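Local coordinates for putative transcriptional coactivator P15 (Enterobacteria phage t5, PDB 4BG7), which probably binds DNA as a phage homologue of the eukaryotic transcription coactivator PC4 and is implicated in recombination-dependent DNA replication, at residues A[32-45]-A[57-70]. Numbering follows the deposited sequence.
Sequences VSEFRGNLYMGIRY and TKSGFSFPYTLETT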
ATOM      1  N   VAL A  32       2.563  -4.368  -8.841  1.00 22.81           N
ATOM      2  CA  VAL A  32       1.884  -3.681  -9.917  1.00 22.15           C
ATOM      3  C   VAL A  32       1.512  -4.842 -10.859  1.00 21.59           C
ATOM      4  O   VAL A  32       2.381  -5.645 -11.290  1.00 24.05           O
ATOM      5  CB  VAL A  32       2.727  -2.672 -10.696  1.00 25.35           C
ATOM      6  CG1 VAL A  32       1.885  -2.079 -11.888  1.00 25.78           C
ATOM      7  CG2 VAL A  32       3.238  -1.567  -9.764  1.00 24.24           C
ATOM      8  N   SER A  33       0.250  -4.873 -11.221  1.00 23.98           N
ATOM      9  CA  SER A  33      -0.302  -5.937 -12.070  1.00 22.87           C
ATOM     10  C   SER A  33      -1.209  -5.347 -13.137  1.00 24.95           C
ATOM     11  O   SER A  33      -1.728  -4.244 -12.987  1.00 23.85           O
ATOM     12  CB  SER A  33      -1.072  -6.917 -11.196  1.00 24.62           C
ATOM     13  OG  SER A  33      -2.186  -6.353 -10.516  1.00 22.00           O
ATOM     14  N   GLU A  34      -1.393  -6.114 -14.209  1.00 26.43           N
ATOM     15  CA  GLU A  34      -2.288  -5.709 -15.301  1.00 26.42           C
ATOM     16  C   GLU A  34      -3.461  -6.699 -15.276  1.00 27.08           C
ATOM     17  O   GLU A  34      -3.244  -7.909 -15.141  1.00 23.77           O
ATOM     18  CB  GLU A  34      -1.584  -5.764 -16.620  1.00 28.80           C
ATOM     19  CG  GLU A  34      -2.482  -5.173 -17.701  1.00 31.40           C
ATOM     20  CD  GLU A  34      -1.849  -5.211 -19.077  1.00 37.67           C
ATOM     21  OE1 GLU A  34      -0.618  -5.412 -19.191  1.00 37.18           O
ATOM     22  OE2 GLU A  34      -2.628  -5.076 -20.026  1.00 42.45           O
ATOM     23  N   PHE A  35      -4.672  -6.156 -15.425  1.00 27.48           N
ATOM     24  CA  PHE A  35      -5.933  -6.934 -15.462  1.00 32.16           C
ATOM     25  C   PHE A  35      -6.941  -6.111 -16.334  1.00 31.60           C
ATOM     26  O   PHE A  35      -7.173  -4.932 -16.021  1.00 34.40           O
ATOM     27  CB  PHE A  35      -6.482  -7.024 -14.039  1.00 31.45           C
ATOM     28  CG  PHE A  35      -7.864  -7.638 -13.939  1.00 35.97           C
ATOM     29  CD1 PHE A  35      -8.063  -8.981 -14.229  1.00 34.33           C
ATOM     30  CD2 PHE A  35      -8.937  -6.878 -13.568  1.00 36.12           C
ATOM     31  CE1 PHE A  35      -9.336  -9.551 -14.148  1.00 34.71           C
ATOM     32  CE2 PHE A  35     -10.210  -7.439 -13.507  1.00 42.12           C
ATOM     33  CZ  PHE A  35     -10.394  -8.781 -13.801  1.00 36.45           C
ATOM     34  N   ARG A  36      -7.441  -6.665 -17.444  1.00 39.07           N
ATOM     35  CA  ARG A  36      -8.605  -6.043 -18.193  1.00 38.20           C
ATOM     36  C   ARG A  36      -8.192  -4.691 -18.699  1.00 38.28           C
ATOM     37  O   ARG A  36      -8.898  -3.703 -18.540  1.00 38.13           O
ATOM     38  CB  ARG A  36      -9.869  -5.934 -17.277  1.00 45.42           C
ATOM     39  CG  ARG A  36     -11.207  -5.471 -17.917  1.00 56.84           C
ATOM     40  CD  ARG A  36     -12.219  -4.829 -16.914  1.00 54.12           C
ATOM     41  NE  ARG A  36     -12.640  -5.776 -15.888  1.00 48.22           N
ATOM     42  CZ  ARG A  36     -13.230  -5.495 -14.721  1.00 50.48           C
ATOM     43  NH1 ARG A  36     -13.553  -4.243 -14.362  1.00 53.26           N
ATOM     44  NH2 ARG A  36     -13.517  -6.489 -13.896  1.00 40.24           N
ATOM     45  N   GLY A  37      -6.991  -4.648 -19.253  1.00 35.71           N
ATOM     46  CA  GLY A  37      -6.497  -3.446 -19.878  1.00 39.70           C
ATOM     47  C   GLY A  37      -5.972  -2.347 -18.966  1.00 38.73           C
ATOM     48  O   GLY A  37      -5.603  -1.322 -19.468  1.00 36.90           O
ATOM     49  N   ASN A  38      -5.933  -2.566 -17.636  1.00 32.68           N
ATOM     50  CA  ASN A  38      -5.632  -1.516 -16.680  1.00 31.15           C
ATOM     51  C   ASN A  38      -4.597  -1.978 -15.661  1.00 30.25           C
ATOM     52  O   ASN A  38      -4.440  -3.161 -15.428  1.00 28.00           O
ATOM     53  CB  ASN A  38      -6.932  -1.112 -16.004  1.00 31.91           C
ATOM     54  CG  ASN A  38      -7.919  -0.506 -17.011  1.00 38.31           C
ATOM     55  OD1 ASN A  38      -7.636   0.502 -17.658  1.00 44.21           O
ATOM     56  ND2 ASN A  38      -9.017  -1.182 -17.210  1.00 44.44           N
ATOM     57  N   LEU A  39      -3.872  -1.022 -15.089  1.00 29.47           N
ATOM     58  CA  LEU A  39      -2.865  -1.322 -14.053  1.00 26.19           C
ATOM     59  C   LEU A  39      -3.447  -1.104 -12.659  1.00 21.91           C
ATOM     60  O   LEU A  39      -4.177  -0.176 -12.423  1.00 23.60           O
ATOM     61  CB  LEU A  39      -1.599  -0.443 -14.241  1.00 26.38           C
ATOM     62  CG  LEU A  39      -0.849  -0.772 -15.535  1.00 28.89           C
ATOM     63  CD1 LEU A  39       0.341   0.161 -15.661  1.00 26.45           C
ATOM     64  CD2 LEU A  39      -0.392  -2.234 -15.599  1.00 31.10           C
ATOM     65  N   TYR A  40      -2.992  -1.941 -11.728  1.00 23.42           N
ATOM     66  CA  TYR A  40      -3.368  -1.931 -10.343  1.00 21.65           C
ATOM     67  C   TYR A  40      -2.141  -2.058  -9.475  1.00 22.29           C
ATOM     68  O   TYR A  40      -1.137  -2.687  -9.887  1.00 23.99           O
ATOM     69  CB  TYR A  40      -4.235  -3.173 -10.064  1.00 22.59           C
ATOM     70  CG  TYR A  40      -5.509  -3.049 -10.835  1.00 22.37           C
ATOM     71  CD1 TYR A  40      -6.582  -2.381 -10.306  1.00 24.28           C
ATOM     72  CD2 TYR A  40      -5.589  -3.531 -12.113  1.00 23.98           C
ATOM     73  CE1 TYR A  40      -7.755  -2.200 -11.062  1.00 28.73           C
ATOM     74  CE2 TYR A  40      -6.772  -3.420 -12.856  1.00 29.33           C
ATOM     75  CZ  TYR A  40      -7.831  -2.737 -12.353  1.00 26.83           C
ATOM     76  OH  TYR A  40      -9.000  -2.617 -13.115  1.00 30.41           O
ATOM     77  N   MET A  41      -2.208  -1.420  -8.302  1.00 23.12           N
ATOM     78  CA  MET A  41      -1.205  -1.629  -7.262  1.00 22.29           C
ATOM     79  C   MET A  41      -1.844  -2.240  -6.042  1.00 20.97           C
ATOM     80  O   MET A  41      -2.953  -1.913  -5.660  1.00 23.99           O
ATOM     81  CB  MET A  41      -0.435  -0.348  -6.845  1.00 25.50           C
ATOM     82  CG  MET A  41      -1.274   0.833  -6.464  1.00 28.62           C
ATOM     83  SD  MET A  41      -0.325   2.178  -5.680  1.00 30.73           S
ATOM     84  CE  MET A  41      -1.560   3.440  -5.795  1.00 31.96           C
ATOM     85  N   GLY A  42      -1.099  -3.126  -5.400  1.00 22.11           N
ATOM     86  CA  GLY A  42      -1.614  -3.782  -4.203  1.00 20.79           C
ATOM     87  C   GLY A  42      -0.641  -4.748  -3.559  1.00 20.76           C
ATOM     88  O   GLY A  42       0.571  -4.663  -3.772  1.00 19.83           O
ATOM     89  N   ILE A  43      -1.176  -5.684  -2.786  1.00 19.88           N
ATOM     90  CA  ILE A  43      -0.325  -6.672  -2.142  1.00 20.68           C
ATOM     91  C   ILE A  43      -0.725  -8.063  -2.625  1.00 21.58           C
ATOM     92  O   ILE A  43      -1.871  -8.410  -2.494  1.00 21.76           O
ATOM     93  CB  ILE A  43      -0.529  -6.596  -0.634  1.00 22.22           C
ATOM     94  CG1 ILE A  43       0.082  -5.322  -0.071  1.00 21.42           C
ATOM     95  CG2 ILE A  43       0.010  -7.844   0.060  1.00 27.53           C
ATOM     96  CD1 ILE A  43       1.492  -4.890  -0.416  1.00 19.72           C
ATOM     97  N   ARG A  44       0.194  -8.797  -3.250  1.00 20.03           N
ATOM     98  CA  ARG A  44      -0.065 -10.197  -3.624  1.00 22.17           C
ATOM     99  C   ARG A  44       0.659 -11.068  -2.635  1.00 24.60           C
ATOM    100  O   ARG A  44       1.829 -10.799  -2.315  1.00 28.33           O
ATOM    101  CB  ARG A  44       0.478 -10.504  -5.028  1.00 20.08           C
ATOM    102  CG  ARG A  44       0.146 -11.920  -5.462  1.00 18.99           C
ATOM    103  CD  ARG A  44       0.932 -12.359  -6.655  1.00 21.17           C
ATOM    104  NE  ARG A  44       0.462 -11.816  -7.954  1.00 22.10           N
ATOM    105  CZ  ARG A  44      -0.453 -12.363  -8.741  1.00 23.08           C
ATOM    106  NH1 ARG A  44      -1.122 -13.428  -8.359  1.00 23.03           N
ATOM    107  NH2 ARG A  44      -0.711 -11.783  -9.922  1.00 27.69           N
ATOM    108  N   TYR A  45      -0.002 -12.109  -2.141  1.00 26.87           N
ATOM    109  CA  TYR A  45       0.669 -13.037  -1.184  1.00 27.40           C
ATOM    110  C   TYR A  45       1.438 -14.179  -1.874  1.00 27.25           C
ATOM    111  O   TYR A  45       0.873 -14.876  -2.718  1.00 27.17           O
ATOM    112  CB  TYR A  45      -0.318 -13.620  -0.200  1.00 29.05           C
ATOM    113  CG  TYR A  45      -0.833 -12.562   0.749  1.00 34.10           C
ATOM    114  CD1 TYR A  45      -0.030 -12.094   1.788  1.00 39.80           C
ATOM    115  CD2 TYR A  45      -2.067 -11.943   0.555  1.00 35.28           C
ATOM    116  CE1 TYR A  45      -0.490 -11.103   2.658  1.00 41.55           C
ATOM    117  CE2 TYR A  45      -2.515 -10.932   1.412  1.00 34.38           C
ATOM    118  CZ  TYR A  45      -1.703 -10.511   2.446  1.00 39.37           C
ATOM    119  OH  TYR A  45      -2.111  -9.518   3.309  1.00 43.73           O
ATOM    120  N   THR A  57       0.678 -16.753  -5.086  1.00 27.77           N
ATOM    121  CA  THR A  57      -0.734 -17.137  -5.063  1.00 25.98           C
ATOM    122  C   THR A  57      -1.600 -16.101  -5.688  1.00 23.80           C
ATOM    123  O   THR A  57      -1.183 -14.966  -5.992  1.00 23.61           O
ATOM    124  CB  THR A  57      -1.228 -17.435  -3.630  1.00 25.91           C
ATOM    125  OG1 THR A  57      -1.552 -16.204  -2.949  1.00 27.29           O
ATOM    126  CG2 THR A  57      -0.186 -18.229  -2.818  1.00 27.10           C
ATOM    127  N   LYS A  58      -2.869 -16.447  -5.831  1.00 25.67           N
ATOM    128  CA  LYS A  58      -3.857 -15.475  -6.344  1.00 27.14           C
ATOM    129  C   LYS A  58      -4.487 -14.630  -5.228  1.00 24.66           C
ATOM    130  O   LYS A  58      -5.506 -13.956  -5.433  1.00 27.80           O
ATOM    131  CB  LYS A  58      -4.983 -16.280  -7.071  1.00 29.18           C
ATOM    132  CG  LYS A  58      -4.468 -16.935  -8.342  1.00 32.76           C
ATOM    133  CD  LYS A  58      -5.563 -17.607  -9.209  1.00 37.75           C
ATOM    134  CE  LYS A  58      -5.954 -19.004  -8.682  1.00 43.17           C
ATOM    135  NZ  LYS A  58      -5.104 -20.164  -9.136  1.00 42.14           N
ATOM    136  N   SER A  59      -3.968 -14.731  -4.016  1.00 23.06           N
ATOM    137  CA  SER A  59      -4.564 -14.017  -2.868  1.00 24.28           C
ATOM    138  C   SER A  59      -3.916 -12.656  -2.680  1.00 23.97           C
ATOM    139  O   SER A  59      -2.658 -12.480  -2.879  1.00 24.34           O
ATOM    140  CB  SER A  59      -4.442 -14.858  -1.584  1.00 27.88           C
ATOM    141  OG  SER A  59      -5.247 -16.009  -1.816  1.00 28.53           O
ATOM    142  N   GLY A  60      -4.763 -11.694  -2.382  1.00 24.29           N
ATOM    143  CA  GLY A  60      -4.329 -10.307  -2.100  1.00 22.44           C
ATOM    144  C   GLY A  60      -5.420  -9.337  -2.498  1.00 22.31           C
ATOM    145  O   GLY A  60      -6.574  -9.726  -2.736  1.00 26.01           O
ATOM    146  N   PHE A  61      -5.052  -8.069  -2.641  1.00 23.90           N
ATOM    147  CA  PHE A  61      -6.034  -7.044  -3.030  1.00 22.91           C
ATOM    148  C   PHE A  61      -5.295  -5.949  -3.814  1.00 22.90           C
ATOM    149  O   PHE A  61      -4.135  -5.780  -3.677  1.00 20.61           O
ATOM    150  CB  PHE A  61      -6.745  -6.433  -1.786  1.00 25.86           C
ATOM    151  CG  PHE A  61      -5.920  -5.463  -1.066  1.00 27.26           C
ATOM    152  CD1 PHE A  61      -4.886  -5.897  -0.257  1.00 32.00           C
ATOM    153  CD2 PHE A  61      -6.036  -4.110  -1.319  1.00 30.58           C
ATOM    154  CE1 PHE A  61      -4.050  -4.990   0.356  1.00 33.61           C
ATOM    155  CE2 PHE A  61      -5.214  -3.201  -0.713  1.00 29.17           C
ATOM    156  CZ  PHE A  61      -4.219  -3.635   0.116  1.00 29.82           C
ATOM    157  N   SER A  62      -5.991  -5.200  -4.637  1.00 22.04           N
ATOM    158  CA  SER A  62      -5.359  -4.182  -5.376  1.00 22.57           C
ATOM    159  C   SER A  62      -6.338  -3.086  -5.699  1.00 25.76           C
ATOM    160  O   SER A  62      -7.589  -3.241  -5.533  1.00 24.49           O
ATOM    161  CB  SER A  62      -4.717  -4.791  -6.622  1.00 23.02           C
ATOM    162  OG  SER A  62      -5.655  -5.324  -7.532  1.00 21.72           O
ATOM    163  N   PHE A  63      -5.790  -1.956  -6.112  1.00 23.60           N
ATOM    164  CA  PHE A  63      -6.634  -0.868  -6.536  1.00 25.45           C
ATOM    165  C   PHE A  63      -5.924  -0.086  -7.640  1.00 24.19           C
ATOM    166  O   PHE A  63      -4.765  -0.325  -7.918  1.00 24.26           O
ATOM    167  CB  PHE A  63      -7.086  -0.017  -5.336  1.00 26.16           C
ATOM    168  CG  PHE A  63      -5.997   0.777  -4.702  1.00 25.94           C
ATOM    169  CD1 PHE A  63      -5.090   0.162  -3.872  1.00 30.10           C
ATOM    170  CD2 PHE A  63      -5.923   2.142  -4.863  1.00 32.81           C
ATOM    171  CE1 PHE A  63      -4.075   0.857  -3.219  1.00 32.37           C
ATOM    172  CE2 PHE A  63      -4.917   2.864  -4.226  1.00 35.44           C
ATOM    173  CZ  PHE A  63      -3.972   2.208  -3.416  1.00 32.89           C
ATOM    174  N   PRO A  64      -6.602   0.864  -8.288  1.00 25.01           N
ATOM    175  CA  PRO A  64      -5.921   1.384  -9.471  1.00 26.03           C
ATOM    176  C   PRO A  64      -4.571   2.084  -9.273  1.00 24.14           C
ATOM    177  O   PRO A  64      -4.307   2.764  -8.276  1.00 24.29           O
ATOM    178  CB  PRO A  64      -6.936   2.379 -10.078  1.00 27.09           C
ATOM    179  CG  PRO A  64      -8.226   2.055  -9.460  1.00 25.35           C
ATOM    180  CD  PRO A  64      -7.976   1.328  -8.175  1.00 26.52           C
ATOM    181  N   TYR A  65      -3.697   1.856 -10.238  1.00 23.68           N
ATOM    182  CA  TYR A  65      -2.381   2.439 -10.284  1.00 26.18           C
ATOM    183  C   TYR A  65      -2.383   3.506 -11.346  1.00 27.25           C
ATOM    184  O   TYR A  65      -2.135   3.179 -12.511  1.00 26.65           O
ATOM    185  CB  TYR A  65      -1.363   1.356 -10.671  1.00 26.18           C
ATOM    186  CG  TYR A  65       0.129   1.737 -10.653  1.00 26.22           C
ATOM    187  CD1 TYR A  65       0.781   2.132  -9.479  1.00 28.71           C
ATOM    188  CD2 TYR A  65       0.914   1.589 -11.790  1.00 28.66           C
ATOM    189  CE1 TYR A  65       2.156   2.398  -9.468  1.00 25.96           C
ATOM    190  CE2 TYR A  65       2.275   1.812 -11.779  1.00 28.19           C
ATOM    191  CZ  TYR A  65       2.888   2.257 -10.637  1.00 28.26           C
ATOM    192  OH  TYR A  65       4.250   2.473 -10.669  1.00 27.52           O
ATOM    193  N   THR A  66      -2.624   4.748 -10.950  1.00 29.41           N
ATOM    194  CA  THR A  66      -2.701   5.850 -11.860  1.00 26.66           C
ATOM    195  C   THR A  66      -1.864   6.973 -11.245  1.00 30.58           C
ATOM    196  O   THR A  66      -1.422   6.858 -10.083  1.00 25.75           O
ATOM    197  CB  THR A  66      -4.160   6.310 -12.051  1.00 27.84           C
ATOM    198  OG1 THR A  66      -4.709   6.703 -10.789  1.00 30.01           O
ATOM    199  CG2 THR A  66      -5.003   5.198 -12.635  1.00 32.63           C
ATOM    200  N   LEU A  67      -1.650   8.055 -12.004  1.00 27.74           N
ATOM    201  CA  LEU A  67      -1.023   9.270 -11.420  1.00 31.74           C
ATOM    202  C   LEU A  67      -1.811   9.770 -10.227  1.00 28.89           C
ATOM    203  O   LEU A  67      -1.231  10.160  -9.216  1.00 30.48           O
ATOM    204  CB  LEU A  67      -0.826  10.421 -12.429  1.00 31.28           C
ATOM    205  CG  LEU A  67       0.095  10.114 -13.614  1.00 39.62           C
ATOM    206  CD1 LEU A  67       0.137  11.312 -14.584  1.00 41.86           C
ATOM    207  CD2 LEU A  67       1.485   9.616 -13.226  1.00 41.42           C
ATOM    208  N   GLU A  68      -3.137   9.752 -10.329  1.00 28.06           N
ATOM    209  CA  GLU A  68      -3.952  10.194  -9.212  1.00 32.23           C
ATOM    210  C   GLU A  68      -3.765   9.412  -7.919  1.00 30.35           C
ATOM    211  O   GLU A  68      -3.600   9.993  -6.835  1.00 27.26           O
ATOM    212  CB  GLU A  68      -5.440  10.119  -9.550  1.00 36.88           C
ATOM    213  CG  GLU A  68      -5.939  11.340 -10.292  1.00 52.11           C
ATOM    214  CD  GLU A  68      -7.191  11.941  -9.661  1.00 61.25           C
ATOM    215  OE1 GLU A  68      -8.111  11.166  -9.277  1.00 60.29           O
ATOM    216  OE2 GLU A  68      -7.248  13.194  -9.536  1.00 62.76           O
ATOM    217  N   THR A  69      -3.886   8.092  -8.022  1.00 25.99           N
ATOM    218  CA  THR A  69      -3.803   7.260  -6.827  1.00 24.90           C
ATOM    219  C   THR A  69      -2.380   7.236  -6.270  1.00 21.82           C
ATOM    220  O   THR A  69      -2.183   7.237  -5.033  1.00 26.54           O
ATOM    221  CB  THR A  69      -4.332   5.823  -7.043  1.00 22.75           C
ATOM    222  OG1 THR A  69      -3.532   5.200  -8.047  1.00 25.24           O
ATOM    223  CG2 THR A  69      -5.795   5.835  -7.476  1.00 26.90           C
ATOM    224  N   THR A  70      -1.395   7.196  -7.139  1.00 23.57           N
ATOM    225  CA  THR A  70      -0.022   7.167  -6.681  1.00 23.46           C
ATOM    226  C   THR A  70       0.350   8.472  -6.023  1.00 26.83           C
ATOM    227  O   THR A  70       0.944   8.451  -4.946  1.00 25.27           O
ATOM    228  CB  THR A  70       0.934   6.776  -7.774  1.00 24.55           C
ATOM    229  OG1 THR A  70       0.816   7.668  -8.895  1.00 26.03           O
ATOM    230  CG2 THR A  70       0.706   5.296  -8.235  1.00 24.80           C
TER
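M41 sets CG between its backbone N and carbonyl carbon (chi1 52°) and then runs extended, carrying SD and CE past Y65 and F63 to the start of the helix. Y65 has CG opposite its backbone N (chi1 -175°), which lays its ring across the M41 side of the sheet, against V32. The M41 methyl CE lies 3.6 Å from F63 CZ and 3.5 Å from T69 OG1. M41 SD sits in the plane of the Y65 ring, at its edge, and obliquely to the F63 ring; both are Met-aromatic contacts. V32 CG2 lies over one face of the Y65 ring, 4.0 Å from its centroid, a CH-pi contact. Y65 OH is hydrogen-bonded to S84 OG of the second subunit.

Strands 38-45 and 59-64 pair antiparallel. M41 with F63 and I43 with F61 are hydrogen-bonded pairs, with all four side chains on one face. The non-hydrogen-bonded pair G42 and S62 closes to 3.9 Å, CA to CA, because G42 has no side chain to hold the strands apart. Y45 N gives S59 O a nearly straight bond. Y45 O accepts from both T57 N and T57 OG1, the latter at 2.8 Å. T57 OG1 accepts from S59 N, an ST turn. On the other face, R44 NH1 meets T57 O at 2.8 Å, in the guanidinium plane, while NH2 forms a salt bridge with D14.

T66 and T69 make a capping box at the start of helix 67-83. This is the hairpin of strands 38-48 and 54-64 leading into that helix, within the four-stranded sheet and helix of the PC4 fold.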